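Local coordinates for flagellar basal body rod modification protein (Helicobacter pylori 26695, PDB 4ZZF) that is probably required for assembly of the flagellar hook, perhaps as a scaffolding cap, and is represented here by a truncated piece that includes its Ig-like domain, at residues F27-D36 / K89-D97; I6-A17 / R107-V116. One frame throughout, in Å; residues are numbered along the deposited sequence.

Contact 1 of 2, residues F27-D36 / K89-D97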
loop_
_atom_site.group_PDB
_atom_site.type_symbol
_atom_site.label_atom_id
_atom_site.label_comp_id
_atom_site.label_asym_id
_atom_site.label_seq_id
_atom_site.Cartn_x
_atom_site.Cartn_y
_atom_site.Cartn_z
ATOM N N PHE A 27 29.829 2.358 -6.960
ATOM C CA PHE A 27 28.595 1.621 -7.226
ATOM C C PHE A 27 28.018 1.065 -5.926
ATOM O O PHE A 27 28.702 0.969 -4.906
ATOM C CB PHE A 27 28.835 0.491 -8.237
ATOM C CG PHE A 27 29.652 -0.647 -7.690
ATOM C CD1 PHE A 27 31.035 -0.625 -7.771
ATOM C CD2 PHE A 27 29.040 -1.735 -7.083
ATOM C CE1 PHE A 27 31.787 -1.669 -7.259
ATOM C CE2 PHE A 27 29.790 -2.778 -6.575
ATOM C CZ PHE A 27 31.155 -2.750 -6.659
ATOM N N SER A 28 26.750 0.689 -5.980
ATOM C CA SER A 28 26.027 0.244 -4.803
ATOM C C SER A 28 25.354 -1.126 -5.041
ATOM O O SER A 28 24.876 -1.426 -6.146
ATOM C CB SER A 28 25.011 1.321 -4.414
ATOM O OG SER A 28 23.872 0.775 -3.789
ATOM N N LEU A 29 25.378 -1.968 -4.009
ATOM C CA LEU A 29 24.735 -3.276 -4.039
ATOM C C LEU A 29 23.781 -3.417 -2.863
ATOM O O LEU A 29 24.083 -2.980 -1.745
ATOM C CB LEU A 29 25.770 -4.402 -3.991
ATOM C CG LEU A 29 26.614 -4.580 -5.243
ATOM C CD1 LEU A 29 27.626 -5.709 -5.030
ATOM C CD2 LEU A 29 25.718 -4.887 -6.400
ATOM N N PHE A 30 22.638 -4.047 -3.097
ATOM C CA PHE A 30 21.672 -4.218 -2.026
ATOM C C PHE A 30 21.721 -5.635 -1.468
ATOM O O PHE A 30 21.537 -6.604 -2.218
ATOM C CB PHE A 30 20.267 -3.886 -2.523
ATOM C CG PHE A 30 19.199 -4.033 -1.479
ATOM C CD1 PHE A 30 18.898 -2.986 -0.629
ATOM C CD2 PHE A 30 18.488 -5.228 -1.351
ATOM C CE1 PHE A 30 17.902 -3.126 0.331
ATOM C CE2 PHE A 30 17.502 -5.368 -0.398
ATOM C CZ PHE A 30 17.206 -4.310 0.444
ATOM N N PHE A 31 21.959 -5.752 -0.158
ATOM C CA PHE A 31 21.965 -7.057 0.499
ATOM C C PHE A 31 20.696 -7.258 1.333
ATOM O O PHE A 31 20.460 -6.559 2.319
ATOM C CB PHE A 31 23.239 -7.219 1.341
ATOM C CG PHE A 31 24.493 -7.232 0.505
ATOM C CD1 PHE A 31 25.095 -6.035 0.112
ATOM C CD2 PHE A 31 25.027 -8.432 0.053
ATOM C CE1 PHE A 31 26.231 -6.033 -0.684
ATOM C CE2 PHE A 31 26.163 -8.445 -0.743
ATOM C CZ PHE A 31 26.770 -7.237 -1.121
ATOM N N ASP A 32 19.884 -8.218 0.902
ATOM C CA ASP A 32 18.591 -8.520 1.515
ATOM C C ASP A 32 18.697 -9.030 2.951
ATOM O O ASP A 32 17.761 -8.893 3.733
ATOM C CB ASP A 32 17.865 -9.550 0.651
ATOM C CG ASP A 32 17.817 -9.131 -0.813
ATOM O OD1 ASP A 32 18.867 -9.200 -1.496
ATOM O OD2 ASP A 32 16.744 -8.699 -1.270
ATOM N N GLU A 33 19.845 -9.623 3.263
ATOM C CA GLU A 33 20.166 -10.164 4.581
ATOM C C GLU A 33 21.514 -9.629 4.995
ATOM O O GLU A 33 22.342 -9.343 4.121
ATOM C CB GLU A 33 20.253 -11.694 4.564
ATOM C CG GLU A 33 18.974 -12.446 4.462
ATOM C CD GLU A 33 19.228 -13.938 4.530
ATOM O OE1 GLU A 33 20.376 -14.328 4.881
ATOM O OE2 GLU A 33 18.300 -14.721 4.218
ATOM N N LYS A 34 21.756 -9.541 6.302
ATOM C CA LYS A 34 23.087 -9.246 6.806
ATOM C C LYS A 34 24.112 -10.216 6.242
ATOM O O LYS A 34 23.910 -11.422 6.265
ATOM C CB LYS A 34 23.129 -9.328 8.336
ATOM C CG LYS A 34 22.500 -8.158 9.039
ATOM C CD LYS A 34 22.801 -8.185 10.527
ATOM C CE LYS A 34 22.226 -6.942 11.201
ATOM N NZ LYS A 34 22.657 -6.798 12.627
ATOM N N ILE A 35 25.221 -9.699 5.742
ATOM C CA ILE A 35 26.290 -10.576 5.273
ATOM C C ILE A 35 26.883 -11.365 6.444
ATOM O O ILE A 35 27.227 -10.789 7.474
ATOM C CB ILE A 35 27.403 -9.778 4.581
ATOM C CG1 ILE A 35 26.843 -9.058 3.356
ATOM C CG2 ILE A 35 28.538 -10.677 4.197
ATOM C CD1 ILE A 35 27.765 -8.017 2.824
ATOM N N ASP A 36 26.989 -12.680 6.295
ATOM C CA ASP A 36 27.687 -13.482 7.284
ATOM C C ASP A 36 28.903 -14.107 6.613
ATOM O O ASP A 36 28.749 -14.994 5.797
ATOM C CB ASP A 36 26.770 -14.556 7.860
ATOM C CG ASP A 36 27.452 -15.398 8.953
ATOM O OD1 ASP A 36 28.703 -15.339 9.110
ATOM O OD2 ASP A 36 26.725 -16.141 9.657
ATOM N N LYS A 89 29.174 -5.522 -15.914
ATOM C CA LYS A 89 28.159 -6.127 -15.047
ATOM C C LYS A 89 28.732 -6.439 -13.670
ATOM O O LYS A 89 29.779 -7.086 -13.550
ATOM C CB LYS A 89 27.606 -7.414 -15.670
ATOM C CG LYS A 89 27.043 -7.233 -17.059
ATOM C CD LYS A 89 26.700 -8.570 -17.696
ATOM C CE LYS A 89 26.248 -8.396 -19.146
ATOM N NZ LYS A 89 25.743 -9.671 -19.749
ATOM N N ILE A 90 28.040 -5.990 -12.631
ATOM C CA ILE A 90 28.486 -6.221 -11.267
ATOM C C ILE A 90 27.445 -7.036 -10.500
ATOM O O ILE A 90 26.260 -6.669 -10.462
ATOM C CB ILE A 90 28.761 -4.899 -10.536
ATOM C CG1 ILE A 90 29.813 -4.090 -11.304
ATOM C CG2 ILE A 90 29.225 -5.172 -9.117
ATOM C CD1 ILE A 90 30.132 -2.752 -10.687
ATOM N N LYS A 91 27.891 -8.165 -9.946
ATOM C CA LYS A 91 27.058 -9.092 -9.177
ATOM C C LYS A 91 27.772 -9.439 -7.883
ATOM O O LYS A 91 28.943 -9.100 -7.702
ATOM C CB LYS A 91 26.779 -10.385 -9.935
ATOM C CG LYS A 91 26.421 -10.213 -11.378
ATOM C CD LYS A 91 25.955 -11.525 -11.990
ATOM C CE LYS A 91 27.006 -12.612 -11.900
ATOM N NZ LYS A 91 26.646 -13.724 -12.843
ATOM N N ALA A 92 27.079 -10.140 -6.993
ATOM C CA ALA A 92 27.688 -10.581 -5.751
ATOM C C ALA A 92 27.055 -11.879 -5.270
ATOM O O ALA A 92 25.910 -12.191 -5.591
ATOM C CB ALA A 92 27.570 -9.503 -4.672
ATOM N N GLU A 93 27.818 -12.621 -4.486
ATOM C CA GLU A 93 27.338 -13.835 -3.852
ATOM C C GLU A 93 27.693 -13.748 -2.391
ATOM O O GLU A 93 28.785 -13.297 -2.060
ATOM C CB GLU A 93 27.966 -15.069 -4.488
ATOM C CG GLU A 93 27.421 -15.377 -5.864
ATOM C CD GLU A 93 27.742 -16.787 -6.285
ATOM O OE1 GLU A 93 28.928 -17.173 -6.150
ATOM O OE2 GLU A 93 26.809 -17.517 -6.703
ATOM N N TYR A 94 26.789 -14.190 -1.520
ATOM C CA TYR A 94 27.048 -14.129 -0.087
ATOM C C TYR A 94 26.111 -15.080 0.656
ATOM O O TYR A 94 25.079 -15.492 0.111
ATOM C CB TYR A 94 26.890 -12.694 0.428
ATOM C CG TYR A 94 25.456 -12.211 0.397
ATOM C CD1 TYR A 94 24.803 -11.975 -0.810
ATOM C CD2 TYR A 94 24.746 -12.007 1.571
ATOM C CE1 TYR A 94 23.484 -11.544 -0.844
ATOM C CE2 TYR A 94 23.426 -11.568 1.545
ATOM C CZ TYR A 94 22.801 -11.347 0.339
ATOM O OH TYR A 94 21.485 -10.928 0.309
ATOM N N ASN A 95 26.515 -15.457 1.871
ATOM C CA ASN A 95 25.732 -16.325 2.753
ATOM C C ASN A 95 25.407 -17.673 2.142
ATOM O O ASN A 95 24.262 -17.961 1.851
ATOM C CB ASN A 95 24.442 -15.618 3.174
ATOM C CG ASN A 95 24.710 -14.428 4.070
ATOM O OD1 ASN A 95 25.863 -14.059 4.268
ATOM N ND2 ASN A 95 23.658 -13.828 4.616
ATOM N N LEU A 96 26.434 -18.487 1.949
ATOM C CA LEU A 96 26.276 -19.841 1.431
ATOM C C LEU A 96 25.353 -20.637 2.341
ATOM O O LEU A 96 25.524 -20.629 3.563
ATOM C CB LEU A 96 27.638 -20.526 1.325
ATOM C CG LEU A 96 27.674 -22.032 1.095
ATOM C CD1 LEU A 96 27.187 -22.344 -0.307
ATOM C CD2 LEU A 96 29.088 -22.573 1.304
ATOM N N ASP A 97 24.360 -21.298 1.759
ATOM C CA ASP A 97 23.432 -22.080 2.562
ATOM C C ASP A 97 23.892 -23.538 2.692
ATOM O O ASP A 97 24.296 -24.155 1.717
ATOM C CB ASP A 97 22.026 -22.015 1.972
ATOM C CG ASP A 97 21.015 -22.816 2.785
ATOM O OD1 ASP A 97 20.516 -22.299 3.801
ATOM O OD2 ASP A 97 20.730 -23.966 2.412
HETATM O O HOH W 1 20.056 -11.464 -1.925
HETATM O O HOH W 2 28.911 -15.181 3.081
#
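Phe27 and Ile90 meet where strands 27-31 and 89-94 face each other across the Ig-like β-sandwich; the axes of these two segments approach to 8.6 Å at 34°. Ile90 CD1 sits over the centre of the Phe27 ring, a CH-pi contact 3.7 Å from the centroid, while CG2 of the same isoleucine touches CE2 of that ring. The small Ala92 leaves room for Leu29 CD1, 3.8 Å from its CB.

The aromatic pair is T-shaped: the CD2 edge of Phe31 meets the face of Tyr94, centroids 4.8 Å apart and planes at 81°. With CG held between its backbone N and carbonyl carbon (chi1 69°), Tyr94 turns its ring face to Phe31 and carries OH to Asp32, where it receives a weak bond from the backbone N and donates a hydrogen bond to a water that in turn donates to Asp32 OD1; Asp32 OD2 forms a salt bridge with Arg110.

Polar bonds gather at Asn95, whose amide offers a donor for a backbone carbonyl and an acceptor for a backbone N-H. Asn95 ND2 donates almost straight to Lys34 O (2.9 Å), and Asn95 OD1 accepts from Asp36 N (2.7 Å), fixing the amide's rotation; a weak bond runs from Asn95 ND2 to Glu33 OE1.

Strand 67-73 pairs with strand 25-31, Ile44 of strand 43-47 packs on Phe27, Leu29 and Ile90, and strand 104-107 lies beside strand 86-94.

Contact 2 of 2, residues I6-A17 / R107-V116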
loop_
_atom_site.group_PDB
_atom_site.type_symbol
_atom_site.label_atom_id
_atom_site.label_comp_id
_atom_site.label_asym_id
_atom_site.label_seq_id
_atom_site.Cartn_x
_atom_site.Cartn_y
_atom_site.Cartn_z
ATOM N N ILE A 6 7.109 2.101 -3.356
ATOM C CA ILE A 6 7.913 2.443 -2.199
ATOM C C ILE A 6 7.836 1.332 -1.162
ATOM O O ILE A 6 6.756 0.892 -0.807
ATOM C CB ILE A 6 7.461 3.760 -1.576
ATOM C CG1 ILE A 6 7.743 4.920 -2.536
ATOM C CG2 ILE A 6 8.147 3.977 -0.233
ATOM C CD1 ILE A 6 7.060 6.190 -2.115
ATOM N N GLY A 7 8.994 0.868 -0.711
ATOM C CA GLY A 7 9.068 -0.206 0.255
ATOM C C GLY A 7 9.109 -1.584 -0.374
ATOM O O GLY A 7 9.290 -2.579 0.328
ATOM N N LYS A 8 8.928 -1.659 -1.688
ATOM C CA LYS A 8 9.032 -2.938 -2.387
ATOM C C LYS A 8 10.477 -3.152 -2.792
ATOM O O LYS A 8 11.262 -2.202 -2.836
ATOM C CB LYS A 8 8.132 -2.995 -3.633
ATOM C CG LYS A 8 6.627 -2.718 -3.395
ATOM C CD LYS A 8 5.985 -3.769 -2.508
ATOM C CE LYS A 8 4.465 -3.645 -2.485
ATOM N NZ LYS A 8 3.999 -2.301 -2.047
ATOM N N ILE A 9 10.831 -4.396 -3.083
ATOM C CA ILE A 9 12.072 -4.670 -3.782
ATOM C C ILE A 9 11.758 -4.578 -5.251
ATOM O O ILE A 9 10.747 -5.127 -5.714
ATOM C CB ILE A 9 12.667 -6.059 -3.449
ATOM C CG1 ILE A 9 12.792 -6.242 -1.936
ATOM C CG2 ILE A 9 14.028 -6.261 -4.165
ATOM C CD1 ILE A 9 13.962 -5.517 -1.337
ATOM N N ALA A 10 12.599 -3.848 -5.978
ATOM C CA ALA A 10 12.464 -3.742 -7.429
ATOM C C ALA A 10 13.643 -4.432 -8.102
ATOM O O ALA A 10 14.779 -4.313 -7.641
ATOM C CB ALA A 10 12.383 -2.287 -7.857
ATOM N N GLU A 11 13.350 -5.195 -9.147
ATOM C CA GLU A 11 14.359 -5.689 -10.069
ATOM C C GLU A 11 14.286 -4.776 -11.305
ATOM O O GLU A 11 13.208 -4.596 -11.851
ATOM C CB GLU A 11 14.097 -7.157 -10.462
ATOM C CG GLU A 11 14.000 -8.156 -9.314
ATOM C CD GLU A 11 15.364 -8.590 -8.801
ATOM O OE1 GLU A 11 16.368 -8.430 -9.538
ATOM O OE2 GLU A 11 15.448 -9.072 -7.654
ATOM N N THR A 12 15.392 -4.182 -11.734
ATOM C CA THR A 12 15.354 -3.366 -12.953
ATOM C C THR A 12 16.213 -3.968 -14.064
ATOM O O THR A 12 17.013 -4.868 -13.811
ATOM C CB THR A 12 15.828 -1.926 -12.713
ATOM O OG1 THR A 12 17.254 -1.896 -12.670
ATOM C CG2 THR A 12 15.257 -1.367 -11.438
ATOM N N ASP A 13 16.057 -3.475 -15.293
ATOM C CA ASP A 13 16.868 -3.982 -16.402
ATOM C C ASP A 13 18.242 -3.293 -16.488
ATOM O O ASP A 13 18.959 -3.460 -17.463
ATOM C CB ASP A 13 16.123 -3.849 -17.748
ATOM C CG ASP A 13 15.738 -2.405 -18.085
ATOM O OD1 ASP A 13 16.381 -1.461 -17.591
ATOM O OD2 ASP A 13 14.783 -2.206 -18.861
ATOM N N VAL A 14 18.598 -2.514 -15.474
ATOM C CA VAL A 14 19.947 -1.955 -15.378
ATOM C C VAL A 14 20.840 -2.910 -14.598
ATOM O O VAL A 14 20.689 -3.034 -13.383
ATOM C CB VAL A 14 19.941 -0.590 -14.676
ATOM C CG1 VAL A 14 21.365 -0.105 -14.432
ATOM C CG2 VAL A 14 19.130 0.415 -15.488
ATOM N N SER A 15 21.753 -3.589 -15.278
ATOM C CA SER A 15 22.604 -4.570 -14.608
ATOM C C SER A 15 24.105 -4.241 -14.663
ATOM O O SER A 15 24.918 -4.947 -14.065
ATOM C CB SER A 15 22.374 -5.952 -15.217
ATOM O OG SER A 15 22.728 -5.941 -16.588
ATOM N N GLY A 16 24.470 -3.186 -15.384
ATOM C CA GLY A 16 25.869 -2.832 -15.527
ATOM C C GLY A 16 26.155 -1.384 -15.199
ATOM O O GLY A 16 25.252 -0.568 -15.159
ATOM N N ALA A 17 27.418 -1.074 -14.947
ATOM C CA ALA A 17 27.856 0.299 -14.751
ATOM C C ALA A 17 28.927 0.653 -15.781
ATOM O O ALA A 17 29.614 -0.228 -16.305
ATOM C CB ALA A 17 28.392 0.496 -13.349
ATOM N N ARG A 107 22.958 -7.884 -7.174
ATOM C CA ARG A 107 23.535 -7.295 -8.375
ATOM C C ARG A 107 23.147 -5.843 -8.388
ATOM O O ARG A 107 22.201 -5.442 -7.698
ATOM C CB ARG A 107 23.016 -7.979 -9.647
ATOM C CG ARG A 107 21.494 -7.875 -9.781
ATOM C CD ARG A 107 21.025 -8.047 -11.213
ATOM N NE ARG A 107 19.567 -8.065 -11.341
ATOM C CZ ARG A 107 18.839 -7.071 -11.850
ATOM N NH1 ARG A 107 19.425 -5.957 -12.272
ATOM N NH2 ARG A 107 17.519 -7.189 -11.932
ATOM N N ILE A 108 23.881 -5.060 -9.165
ATOM C CA ILE A 108 23.503 -3.686 -9.439
ATOM C C ILE A 108 22.104 -3.615 -10.064
ATOM O O ILE A 108 21.759 -4.430 -10.921
ATOM C CB ILE A 108 24.527 -3.030 -10.382
ATOM C CG1 ILE A 108 25.775 -2.644 -9.597
ATOM C CG2 ILE A 108 23.954 -1.786 -11.062
ATOM C CD1 ILE A 108 26.695 -1.735 -10.386
ATOM N N GLY A 109 21.295 -2.645 -9.651
ATOM C CA GLY A 109 20.011 -2.429 -10.311
ATOM C C GLY A 109 18.844 -3.201 -9.713
ATOM O O GLY A 109 17.836 -3.433 -10.378
ATOM N N ARG A 110 18.981 -3.607 -8.453
ATOM C CA ARG A 110 17.862 -4.171 -7.710
ATOM C C ARG A 110 17.978 -3.745 -6.259
ATOM O O ARG A 110 19.063 -3.443 -5.780
ATOM C CB ARG A 110 17.832 -5.703 -7.819
ATOM C CG ARG A 110 19.037 -6.401 -7.150
ATOM C CD ARG A 110 18.837 -7.917 -7.053
ATOM N NE ARG A 110 17.722 -8.281 -6.180
ATOM C CZ ARG A 110 17.824 -8.399 -4.857
ATOM N NH1 ARG A 110 18.985 -8.171 -4.258
ATOM N NH2 ARG A 110 16.769 -8.722 -4.126
ATOM N N GLY A 111 16.861 -3.721 -5.553
ATOM C CA GLY A 111 16.898 -3.397 -4.145
ATOM C C GLY A 111 15.640 -2.700 -3.701
ATOM O O GLY A 111 14.704 -2.486 -4.490
ATOM N N GLU A 112 15.619 -2.338 -2.426
ATOM C CA GLU A 112 14.458 -1.675 -1.881
ATOM C C GLU A 112 14.253 -0.320 -2.533
ATOM O O GLU A 112 15.203 0.433 -2.739
ATOM C CB GLU A 112 14.585 -1.512 -0.377
ATOM C CG GLU A 112 13.312 -0.974 0.253
ATOM C CD GLU A 112 13.373 -0.942 1.775
ATOM O OE1 GLU A 112 14.462 -0.668 2.330
ATOM O OE2 GLU A 112 12.323 -1.194 2.403
ATOM N N VAL A 113 13.008 -0.018 -2.870
ATOM C CA VAL A 113 12.685 1.312 -3.345
ATOM C C VAL A 113 12.500 2.243 -2.172
ATOM O O VAL A 113 11.547 2.105 -1.410
ATOM C CB VAL A 113 11.428 1.316 -4.200
ATOM C CG1 VAL A 113 11.137 2.738 -4.677
ATOM C CG2 VAL A 113 11.598 0.344 -5.369
ATOM N N GLU A 114 13.409 3.198 -2.023
ATOM C CA GLU A 114 13.419 4.044 -0.843
ATOM C C GLU A 114 12.541 5.281 -0.994
ATOM O O GLU A 114 12.062 5.837 -0.008
ATOM C CB GLU A 114 14.850 4.459 -0.517
ATOM C CG GLU A 114 15.753 3.272 -0.230
ATOM C CD GLU A 114 17.181 3.683 0.029
ATOM O OE1 GLU A 114 17.801 4.264 -0.885
ATOM O OE2 GLU A 114 17.677 3.431 1.148
ATOM N N SER A 115 12.333 5.724 -2.224
ATOM C CA SER A 115 11.432 6.840 -2.452
ATOM C C SER A 115 11.074 6.864 -3.915
ATOM O O SER A 115 11.741 6.237 -4.728
ATOM C CB SER A 115 12.065 8.175 -2.016
ATOM O OG SER A 115 12.926 8.699 -3.004
ATOM N N VAL A 116 9.994 7.562 -4.238
ATOM C CA VAL A 116 9.635 7.847 -5.620
ATOM C C VAL A 116 9.768 9.340 -5.836
ATOM O O VAL A 116 9.226 10.130 -5.072
ATOM C CB VAL A 116 8.205 7.384 -5.962
ATOM C CG1 VAL A 116 7.724 8.025 -7.266
ATOM C CG2 VAL A 116 8.156 5.880 -6.065
HETATM O O HOH W 3 18.421 -10.298 -9.771
#
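Ile9 to Glu11 pair with Arg110 to Glu112 as a short antiparallel β ladder, Ala10 and Gly111 forming its hydrogen-bonded pair, and further bonds join Gly7 N to Val113 O and Val113 N to Lys8 O. The chain turns a corner at Gly111, beyond which Val116 pairs with a strand of a second subunit, extending a sheet across the interface.

Ala10, small enough for close packing, sets CB 3.7 Å from Val113 CG2; Ile6 CG1 likewise meets Val116 CG2. On the face bearing Glu11, a salt-bridge network forms. Glu11 bends at chi2 (-80°), bringing OE2 to Arg110 NE at 2.8 Å, on the syn side but 34° out of the carboxylate plane; Tyr141 also bonds OE2. Glu11 OE1 forms a salt bridge with Arg107 NH2, its hydrogen bond weak, and a water links it to Arg107 NE. Arg107 reaches on to Thr12 O, gripping it end-on through NH1 (3.1 Å) and NH2 (3.0 Å).

Glycine suits position 109 because a CB would collide with Val14 O and, at phi 91°, with the preceding carbonyl O. Thr12 makes an ST turn, OG1 accepting from Val14 N, while Gly109 O accepts two hydrogen bonds, from Thr12 N and, at 2.8 Å, from Thr12 OG1.

How the contacts relate
The two contacts have centres 14 Å apart and meet directly. Contact 1 holds together the two layers of the Ig-like sandwich; contact 2 joins the segments that enter and leave it, and the 89 residues between those segments include the whole of contact 1. Arg110 belongs to both environments: its NH2 forms a salt bridge with Asp32 OD2 at 2.9 Å, so this guanidinium lies between the carboxylates of Asp32 and Glu11, an arrangement that would favour its positive charge. Nearby, Leu29 CD2 packs 3.3 Å from Ile108 N, and that nitrogen probably bonds Ile90 O at 3.2 Å. Strands 16-19 and 86-94, one from each contact, are neighbours in a single sheet.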